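Local coordinates for zinc finger (CCCH type) motif-containing protein (Toxoplasma gondii, PDB 7NJC) that probably reads N6-methyladenosine marks in RNA, through the YTH (YT521-B-like) domain that this chain comprises, as part of a longer CCCH zinc-finger protein, at residues A[15-20]-A[132-137]; A[35-40]-A[89-94]. All coordinates share one frame; numbering follows the deposited sequence.

Interaction 1. Residues A[15-20]-A[132-137]; sequences RFFIIK and GTEVPP. With 6MD (N-methyladenosine), chain D; nucleotides of chain B.
Glu134 lies across the ring of Phe17, its CG over one face in a CH-pi contact 4.2 Å from the ring centroid and displaced toward the rim. With CG anti to the backbone N (chi1 -164°) and the chain extended beyond it, the carboxylate is carried past the ring to Arg15. The arginine bends at its third torsion and meets it side-on: NE reaches OE2 of Glu134 at 2.8 Å, while NH2 of Arg15 takes OE1 of Glu134 at 2.9 Å. Both oxygens are met on their syn sides, with the guanidinium and carboxylate planes 19° apart, so this bidentate salt bridge fixes the rotation of the carboxylate. A buttressing water accepts from Phe16 N and donates to both Glu134 OE2 and Val135 O.

On the other face of the strand, CB of Phe16 touches CG2 of Val135 at 3.6 Å, and CD1 of Ile18 rests on CG1 of Val135. The backbones pair antiparallel through Val135 N to Phe16 O and Ile18 N to Thr133 O. Gly132 N also binds Ile18 O (2.7 Å), which makes Gly132 and Thr133 a G1 bulge whose first position suits glycine. Strand 14-21 is thus held between edge strand 134-135 and strand 53-62, with helix 40-52 packing on Arg15 and Phe17 and helix 137-148 starting just after Pro136.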
loop_
_atom_site.group_PDB
_atom_site.type_symbol
_atom_site.label_atom_id
_atom_site.label_comp_id
_atom_site.label_asym_id
_atom_site.label_seq_id
_atom_site.Cartn_x
_atom_site.Cartn_y
_atom_site.Cartn_z
ATOM N N ARG A 15 -2.385 -11.535 2.579
ATOM C CA ARG A 15 -1.546 -10.739 3.463
ATOM C C ARG A 15 -1.736 -9.274 3.117
ATOM O O ARG A 15 -2.090 -8.931 1.983
ATOM C CB ARG A 15 -0.080 -11.144 3.350
ATOM C CG ARG A 15 0.154 -12.512 3.987
ATOM C CD ARG A 15 1.567 -13.027 3.769
ATOM N NE ARG A 15 2.577 -12.228 4.455
ATOM C CZ ARG A 15 3.879 -12.467 4.362
ATOM N NH1 ARG A 15 4.310 -13.481 3.621
ATOM N NH2 ARG A 15 4.745 -11.693 5.002
ATOM N N PHE A 16 -1.510 -8.419 4.109
ATOM C CA PHE A 16 -1.882 -7.012 4.024
ATOM C C PHE A 16 -0.724 -6.157 4.510
ATOM O O PHE A 16 -0.232 -6.361 5.624
ATOM C CB PHE A 16 -3.104 -6.723 4.914
ATOM C CG PHE A 16 -4.317 -7.569 4.598
ATOM C CD1 PHE A 16 -4.452 -8.863 5.107
ATOM C CD2 PHE A 16 -5.334 -7.057 3.806
ATOM C CE1 PHE A 16 -5.574 -9.624 4.820
ATOM C CE2 PHE A 16 -6.452 -7.814 3.513
ATOM C CZ PHE A 16 -6.579 -9.096 4.020
ATOM N N PHE A 17 -0.318 -5.177 3.695
ATOM C CA PHE A 17 0.798 -4.299 4.017
ATOM C C PHE A 17 0.382 -2.848 3.874
ATOM O O PHE A 17 -0.329 -2.487 2.931
ATOM C CB PHE A 17 1.979 -4.559 3.091
ATOM C CG PHE A 17 2.531 -5.951 3.205
ATOM C CD1 PHE A 17 1.980 -6.991 2.462
ATOM C CD2 PHE A 17 3.578 -6.224 4.075
ATOM C CE1 PHE A 17 2.479 -8.293 2.572
ATOM C CE2 PHE A 17 4.086 -7.507 4.186
ATOM C CZ PHE A 17 3.527 -8.546 3.438
ATOM N N ILE A 18 0.847 -2.018 4.792
ATOM C CA ILE A 18 0.642 -0.582 4.700
ATOM C C ILE A 18 1.751 -0.003 3.838
ATOM O O ILE A 18 2.932 -0.333 4.018
ATOM C CB ILE A 18 0.617 0.057 6.095
ATOM C CG1 ILE A 18 -0.625 -0.444 6.845
ATOM C CG2 ILE A 18 0.577 1.576 5.984
ATOM C CD1 ILE A 18 -0.667 -0.063 8.280
ATOM N N ILE A 19 1.361 0.816 2.865
ATOM C CA ILE A 19 2.278 1.504 1.966
ATOM C C ILE A 19 2.206 2.988 2.292
ATOM O O ILE A 19 1.108 3.557 2.357
ATOM C CB ILE A 19 1.897 1.253 0.496
ATOM C CG1 ILE A 19 2.110 -0.223 0.131
ATOM C CG2 ILE A 19 2.639 2.237 -0.436
ATOM C CD1 ILE A 19 3.564 -0.711 0.236
ATOM N N LYS A 20 3.365 3.611 2.504
ATOM C CA LYS A 20 3.445 5.044 2.747
ATOM C C LYS A 20 4.099 5.720 1.550
ATOM O O LYS A 20 5.000 5.158 0.921
ATOM C CB LYS A 20 4.260 5.346 4.010
ATOM C CG LYS A 20 3.707 4.726 5.294
ATOM C CD LYS A 20 2.329 5.242 5.685
ATOM C CE LYS A 20 2.358 6.730 6.006
ATOM N NZ LYS A 20 1.129 7.160 6.743
ATOM N N GLY A 132 5.614 -0.447 4.405
ATOM C CA GLY A 132 5.843 -1.881 4.416
ATOM C C GLY A 132 5.405 -2.607 5.672
ATOM O O GLY A 132 5.645 -3.816 5.778
ATOM N N THR A 133 4.763 -1.922 6.620
ATOM C CA THR A 133 4.298 -2.568 7.845
ATOM C C THR A 133 3.209 -3.585 7.526
ATOM O O THR A 133 2.217 -3.251 6.882
ATOM C CB THR A 133 3.725 -1.508 8.789
ATOM O OG1 THR A 133 4.761 -0.607 9.201
ATOM C CG2 THR A 133 3.085 -2.164 10.025
ATOM N N GLU A 134 3.380 -4.821 7.979
ATOM C CA GLU A 134 2.332 -5.827 7.810
ATOM C C GLU A 134 1.303 -5.703 8.932
ATOM O O GLU A 134 1.648 -5.380 10.074
ATOM C CB GLU A 134 2.908 -7.245 7.784
ATOM C CG GLU A 134 1.899 -8.249 7.223
ATOM C CD GLU A 134 2.491 -9.599 6.843
ATOM O OE1 GLU A 134 3.723 -9.784 6.935
ATOM O OE2 GLU A 134 1.704 -10.484 6.450
ATOM N N VAL A 135 0.036 -5.935 8.599
ATOM C CA VAL A 135 -1.001 -6.002 9.629
ATOM C C VAL A 135 -1.571 -7.415 9.653
ATOM O O VAL A 135 -1.609 -8.086 8.606
ATOM C CB VAL A 135 -2.113 -4.952 9.432
ATOM C CG1 VAL A 135 -1.565 -3.527 9.541
ATOM C CG2 VAL A 135 -2.786 -5.138 8.095
ATOM N N PRO A 136 -2.035 -7.904 10.800
ATOM C CA PRO A 136 -2.616 -9.241 10.834
ATOM C C PRO A 136 -3.836 -9.309 9.941
ATOM O O PRO A 136 -4.537 -8.299 9.737
ATOM C CB PRO A 136 -3.003 -9.423 12.311
ATOM C CG PRO A 136 -2.210 -8.407 13.059
ATOM C CD PRO A 136 -2.054 -7.252 12.121
ATOM N N PRO A 137 -4.167 -10.494 9.441
ATOM C CA PRO A 137 -5.259 -10.601 8.461
ATOM C C PRO A 137 -6.626 -10.185 8.986
ATOM O O PRO A 137 -7.436 -9.668 8.210
ATOM C CB PRO A 137 -5.210 -12.076 8.038
ATOM C CG PRO A 137 -4.483 -12.772 9.159
ATOM C CD PRO A 137 -3.494 -11.779 9.685
HETATM O "O5'" 6MD D . 12.270 6.699 3.500
HETATM C "C5'" 6MD D . 11.048 6.028 3.814
HETATM C "C4'" 6MD D . 9.871 6.754 3.209
HETATM O "O4'" 6MD D . 9.816 6.517 1.791
HETATM C "C3'" 6MD D . 8.507 6.393 3.680
HETATM O "O3'" 6MD D . 8.118 6.721 4.969
HETATM C "C2'" 6MD D . 7.617 6.755 2.565
HETATM O "O2'" 6MD D . 6.519 7.588 2.702
HETATM C "C1'" 6MD D . 8.506 6.814 1.341
HETATM N N9 6MD D . 8.218 5.952 0.194
HETATM C C8 6MD D . 8.435 4.711 0.114
HETATM N N7 6MD D . 8.141 4.343 -1.170
HETATM C C5 6MD D . 7.767 5.489 -1.845
HETATM C C6 6MD D . 7.338 5.837 -3.177
HETATM N N6 6MD D . 7.207 4.813 -4.247
HETATM N N1 6MD D . 7.053 7.100 -3.478
HETATM C C2 6MD D . 7.154 8.074 -2.539
HETATM N N3 6MD D . 7.541 7.785 -1.279
HETATM C C4 6MD D . 7.861 6.526 -0.901
HETATM C CZ 6MD D . 6.948 5.258 -5.574
ATOM P P C B 4 8.155 5.964 6.321
ATOM O OP1 C B 4 9.022 6.775 7.230
ATOM O OP2 C B 4 8.366 4.514 6.095
ATOM O "O5'" C B 4 6.637 6.116 6.756
ATOM C "C5'" C B 4 6.159 7.300 7.360
ATOM C "C4'" C B 4 5.442 6.969 8.637
ATOM O "O4'" C B 4 6.370 6.386 9.576
ATOM C "C3'" C B 4 4.823 8.141 9.369
ATOM O "O3'" C B 4 3.530 8.398 8.843
ATOM C "C2'" C B 4 4.798 7.665 10.820
ATOM O "O2'" C B 4 3.660 6.845 11.027
ATOM C "C1'" C B 4 6.034 6.759 10.887
ATOM N N1 C B 4 7.234 7.368 11.501
ATOM C C2 C B 4 7.267 7.645 12.872
ATOM O O2 C B 4 6.256 7.431 13.566
ATOM N N3 C B 4 8.404 8.162 13.401
ATOM C C4 C B 4 9.478 8.377 12.633
ATOM N N4 C B 4 10.568 8.889 13.213
ATOM C C5 C B 4 9.479 8.081 11.241
ATOM C C6 C B 4 8.350 7.571 10.730
ATOM P P A B 5 2.958 9.889 8.696
ATOM O OP1 A B 5 1.661 9.791 7.979
ATOM O OP2 A B 5 4.048 10.743 8.146
ATOM O "O5'" A B 5 2.735 10.377 10.201
ATOM C "C5'" A B 5 1.846 9.715 11.099
ATOM C "C4'" A B 5 2.025 10.210 12.520
ATOM O "O4'" A B 5 3.421 10.058 12.901
ATOM C "C3'" A B 5 1.685 11.680 12.754
ATOM O "O3'" A B 5 1.213 11.854 14.095
ATOM C "C2'" A B 5 3.042 12.361 12.598
ATOM O "O2'" A B 5 3.148 13.615 13.236
ATOM C "C1'" A B 5 3.981 11.324 13.214
ATOM N N9 A B 5 5.341 11.355 12.664
ATOM C C8 A B 5 5.682 11.259 11.335
ATOM N N7 A B 5 6.972 11.303 11.103
ATOM C C5 A B 5 7.528 11.435 12.366
ATOM C C6 A B 5 8.864 11.536 12.794
ATOM N N6 A B 5 9.910 11.520 11.961
ATOM N N1 A B 5 9.090 11.657 14.120
ATOM C C2 A B 5 8.037 11.672 14.951
ATOM N N3 A B 5 6.737 11.585 14.669
ATOM C C4 A B 5 6.541 11.464 13.341
HETATM O O HOH W 1 -0.968 -9.890 6.599
#

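Interaction 2. Residues A[35-40]-A[89-94]; sequences VWATSK and PVQLRL. With 6MD (N-methyladenosine), chain D.
Leu94 packs against the methyl of Ala37 and the carbonyl group of Thr38, and its side chain can be followed outward atom by atom. CB sits 3.5 Å from Thr38 O and also brushes the methyl of Ala37. CG, anti to the carbonyl carbon (chi1 -63°), stays near the same Thr38 oxygen and sends its two methyls different ways. CD2 lies against the Thr38 carbonyl group, whereas CD1 touches Ala37 CB at 4.1 Å and reaches the methylated base, 3.9 Å from CZ of N-methyladenosine.

That methyl-bearing amine is held by the neighbouring residues of 35-40. N6 of the nucleoside donates a fairly straight hydrogen bond (160°) to Ala37 O at 2.7 Å. The same N6 lies over one face of the Trp36 indole, 3.4 Å from CZ2 of Trp36 and toward the rim of the ring system. The rings of Trp87 and Phe60 pack edge-to-face with this indole.

At the outer end, Lys40 runs alongside the backbone of Leu94 and turns at its last torsion (chi4 -59°), bringing NZ to Leu94 O at 2.8 Å; the ammonium approaches from above the carbonyl plane. Ser39 caps the start of helix 40-52. The residue that follows the 3-10 turn 89-93 is thereby tied to the N-terminus of that helix. An indole face, a backbone carbonyl reading the N6-H and an aliphatic side chain near the methyl form part of the aromatic-cage pocket for methyladenosine characteristic of YTH domains; Asn22 N and Asn26 ND2 also bond the nucleoside.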
loop_
_atom_site.group_PDB
_atom_site.type_symbol
_atom_site.label_atom_id
_atom_site.label_comp_id
_atom_site.label_asym_id
_atom_site.label_seq_id
_atom_site.Cartn_x
_atom_site.Cartn_y
_atom_site.Cartn_z
ATOM N N VAL A 35 0.875 1.049 -11.001
ATOM C CA VAL A 35 2.281 0.750 -10.757
ATOM C C VAL A 35 2.664 1.269 -9.379
ATOM O O VAL A 35 2.118 2.266 -8.895
ATOM C CB VAL A 35 3.160 1.366 -11.876
ATOM C CG1 VAL A 35 3.043 2.885 -11.893
ATOM C CG2 VAL A 35 4.617 0.927 -11.743
ATOM N N TRP A 36 3.606 0.570 -8.742
ATOM C CA TRP A 36 4.202 1.045 -7.500
ATOM C C TRP A 36 5.659 0.598 -7.457
ATOM O O TRP A 36 6.104 -0.220 -8.268
ATOM C CB TRP A 36 3.410 0.567 -6.265
ATOM C CG TRP A 36 3.806 1.294 -5.026
ATOM C CD1 TRP A 36 4.443 0.780 -3.927
ATOM C CD2 TRP A 36 3.632 2.692 -4.773
ATOM N NE1 TRP A 36 4.664 1.774 -2.995
ATOM C CE2 TRP A 36 4.167 2.955 -3.487
ATOM C CE3 TRP A 36 3.055 3.744 -5.499
ATOM C CZ2 TRP A 36 4.161 4.232 -2.920
ATOM C CZ3 TRP A 36 3.047 5.005 -4.940
ATOM C CH2 TRP A 36 3.591 5.242 -3.657
ATOM N N ALA A 37 6.415 1.187 -6.536
ATOM C CA ALA A 37 7.748 0.719 -6.188
ATOM C C ALA A 37 8.000 1.126 -4.748
ATOM O O ALA A 37 7.435 2.107 -4.266
ATOM C CB ALA A 37 8.842 1.335 -7.075
ATOM N N THR A 38 8.847 0.367 -4.063
ATOM C CA THR A 38 9.130 0.625 -2.663
ATOM C C THR A 38 10.637 0.560 -2.444
ATOM O O THR A 38 11.407 0.343 -3.384
ATOM C CB THR A 38 8.311 -0.323 -1.771
ATOM O OG1 THR A 38 8.454 0.049 -0.396
ATOM C CG2 THR A 38 8.727 -1.778 -1.974
ATOM N N SER A 39 11.063 0.789 -1.203
ATOM C CA SER A 39 12.474 0.677 -0.857
ATOM C C SER A 39 12.991 -0.716 -1.212
ATOM O O SER A 39 12.234 -1.685 -1.311
ATOM C CB SER A 39 12.672 0.909 0.639
ATOM O OG SER A 39 12.039 -0.117 1.388
ATOM N N LYS A 40 14.307 -0.811 -1.404
ATOM C CA LYS A 40 14.893 -2.087 -1.800
ATOM C C LYS A 40 14.605 -3.178 -0.775
ATOM O O LYS A 40 14.298 -4.317 -1.147
ATOM C CB LYS A 40 16.388 -1.921 -2.077
ATOM C CG LYS A 40 16.650 -1.062 -3.315
ATOM C CD LYS A 40 18.130 -0.968 -3.635
ATOM C CE LYS A 40 18.422 0.221 -4.531
ATOM N NZ LYS A 40 17.670 0.150 -5.808
ATOM N N PRO A 89 13.896 10.948 -10.387
ATOM C CA PRO A 89 15.167 10.481 -9.810
ATOM C C PRO A 89 15.031 9.597 -8.576
ATOM O O PRO A 89 15.954 8.818 -8.304
ATOM C CB PRO A 89 15.903 11.787 -9.489
ATOM C CG PRO A 89 15.350 12.760 -10.488
ATOM C CD PRO A 89 13.897 12.401 -10.624
ATOM N N VAL A 90 13.924 9.670 -7.830
ATOM C CA VAL A 90 13.754 8.770 -6.689
ATOM C C VAL A 90 13.785 7.303 -7.114
ATOM O O VAL A 90 14.072 6.425 -6.292
ATOM C CB VAL A 90 12.501 9.125 -5.857
ATOM C CG1 VAL A 90 11.238 8.794 -6.616
ATOM C CG2 VAL A 90 12.523 8.402 -4.513
ATOM N N GLN A 91 13.527 7.018 -8.395
ATOM C CA GLN A 91 13.649 5.652 -8.893
ATOM C C GLN A 91 14.983 5.032 -8.494
ATOM O O GLN A 91 15.056 3.829 -8.220
ATOM C CB GLN A 91 13.506 5.630 -10.414
ATOM C CG GLN A 91 13.439 4.217 -10.999
ATOM C CD GLN A 91 12.030 3.650 -10.973
ATOM O OE1 GLN A 91 11.153 4.116 -11.698
ATOM N NE2 GLN A 91 11.802 2.648 -10.122
ATOM N N LEU A 92 16.047 5.843 -8.442
ATOM C CA LEU A 92 17.366 5.335 -8.078
ATOM C C LEU A 92 17.435 4.806 -6.646
ATOM O O LEU A 92 18.305 3.977 -6.348
ATOM C CB LEU A 92 18.413 6.431 -8.288
ATOM C CG LEU A 92 18.626 6.851 -9.742
ATOM C CD1 LEU A 92 19.340 8.197 -9.826
ATOM C CD2 LEU A 92 19.422 5.786 -10.483
ATOM N N ARG A 93 16.555 5.268 -5.753
ATOM C CA ARG A 93 16.533 4.840 -4.357
ATOM C C ARG A 93 15.529 3.730 -4.093
ATOM O O ARG A 93 15.393 3.291 -2.946
ATOM C CB ARG A 93 16.179 6.022 -3.448
ATOM C CG ARG A 93 17.349 6.786 -2.875
ATOM C CD ARG A 93 16.844 8.056 -2.208
ATOM N NE ARG A 93 16.488 9.068 -3.200
ATOM C CZ ARG A 93 15.774 10.159 -2.941
ATOM N NH1 ARG A 93 15.316 10.386 -1.715
ATOM N NH2 ARG A 93 15.512 11.022 -3.915
ATOM N N LEU A 94 14.807 3.286 -5.111
ATOM C CA LEU A 94 13.732 2.324 -4.946
ATOM C C LEU A 94 14.116 1.024 -5.633
ATOM O O LEU A 94 15.051 0.976 -6.430
ATOM C CB LEU A 94 12.433 2.866 -5.561
ATOM C CG LEU A 94 11.854 4.135 -4.931
ATOM C CD1 LEU A 94 10.774 4.750 -5.803
ATOM C CD2 LEU A 94 11.293 3.815 -3.555
HETATM O "O5'" 6MD D . 12.270 6.699 3.500
HETATM C "C5'" 6MD D . 11.048 6.028 3.814
HETATM C "C4'" 6MD D . 9.871 6.754 3.209
HETATM O "O4'" 6MD D . 9.816 6.517 1.791
HETATM C "C3'" 6MD D . 8.507 6.393 3.680
HETATM O "O3'" 6MD D . 8.118 6.721 4.969
HETATM C "C2'" 6MD D . 7.617 6.755 2.565
HETATM O "O2'" 6MD D . 6.519 7.588 2.702
HETATM C "C1'" 6MD D . 8.506 6.814 1.341
HETATM N N9 6MD D . 8.218 5.952 0.194
HETATM C C8 6MD D . 8.435 4.711 0.114
HETATM N N7 6MD D . 8.141 4.343 -1.170
HETATM C C5 6MD D . 7.767 5.489 -1.845
HETATM C C6 6MD D . 7.338 5.837 -3.177
HETATM N N6 6MD D . 7.207 4.813 -4.247
HETATM N N1 6MD D . 7.053 7.100 -3.478
HETATM C C2 6MD D . 7.154 8.074 -2.539
HETATM N N3 6MD D . 7.541 7.785 -1.279
HETATM C C4 6MD D . 7.861 6.526 -0.901
HETATM C CZ 6MD D . 6.948 5.258 -5.574
HETATM O O HOH W 2 15.784 1.639 -1.084
#

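Interactions 1 and 2 have centres about 18 Å apart and meet the same mixed six-stranded sheet at its two outermost strands, 134-135 and 35-36. Along the chain, both segments of interaction 2 fall between residues 20 and 132, that is, between the two segments of interaction 1, all within the YTH domain. The two touch where Ile19 CG2 packs 3.3 Å from Trp36 NE1, so strand 14-21 backs the indole of the pocket. N-methyladenosine also joins them: its base meets 35-40 and Leu94, while its ribose lies beside Lys20, whose NZ binds a phosphate oxygen of A5 of chain B. The strand that backs the base pocket thus also carries the lysine that holds this phosphate.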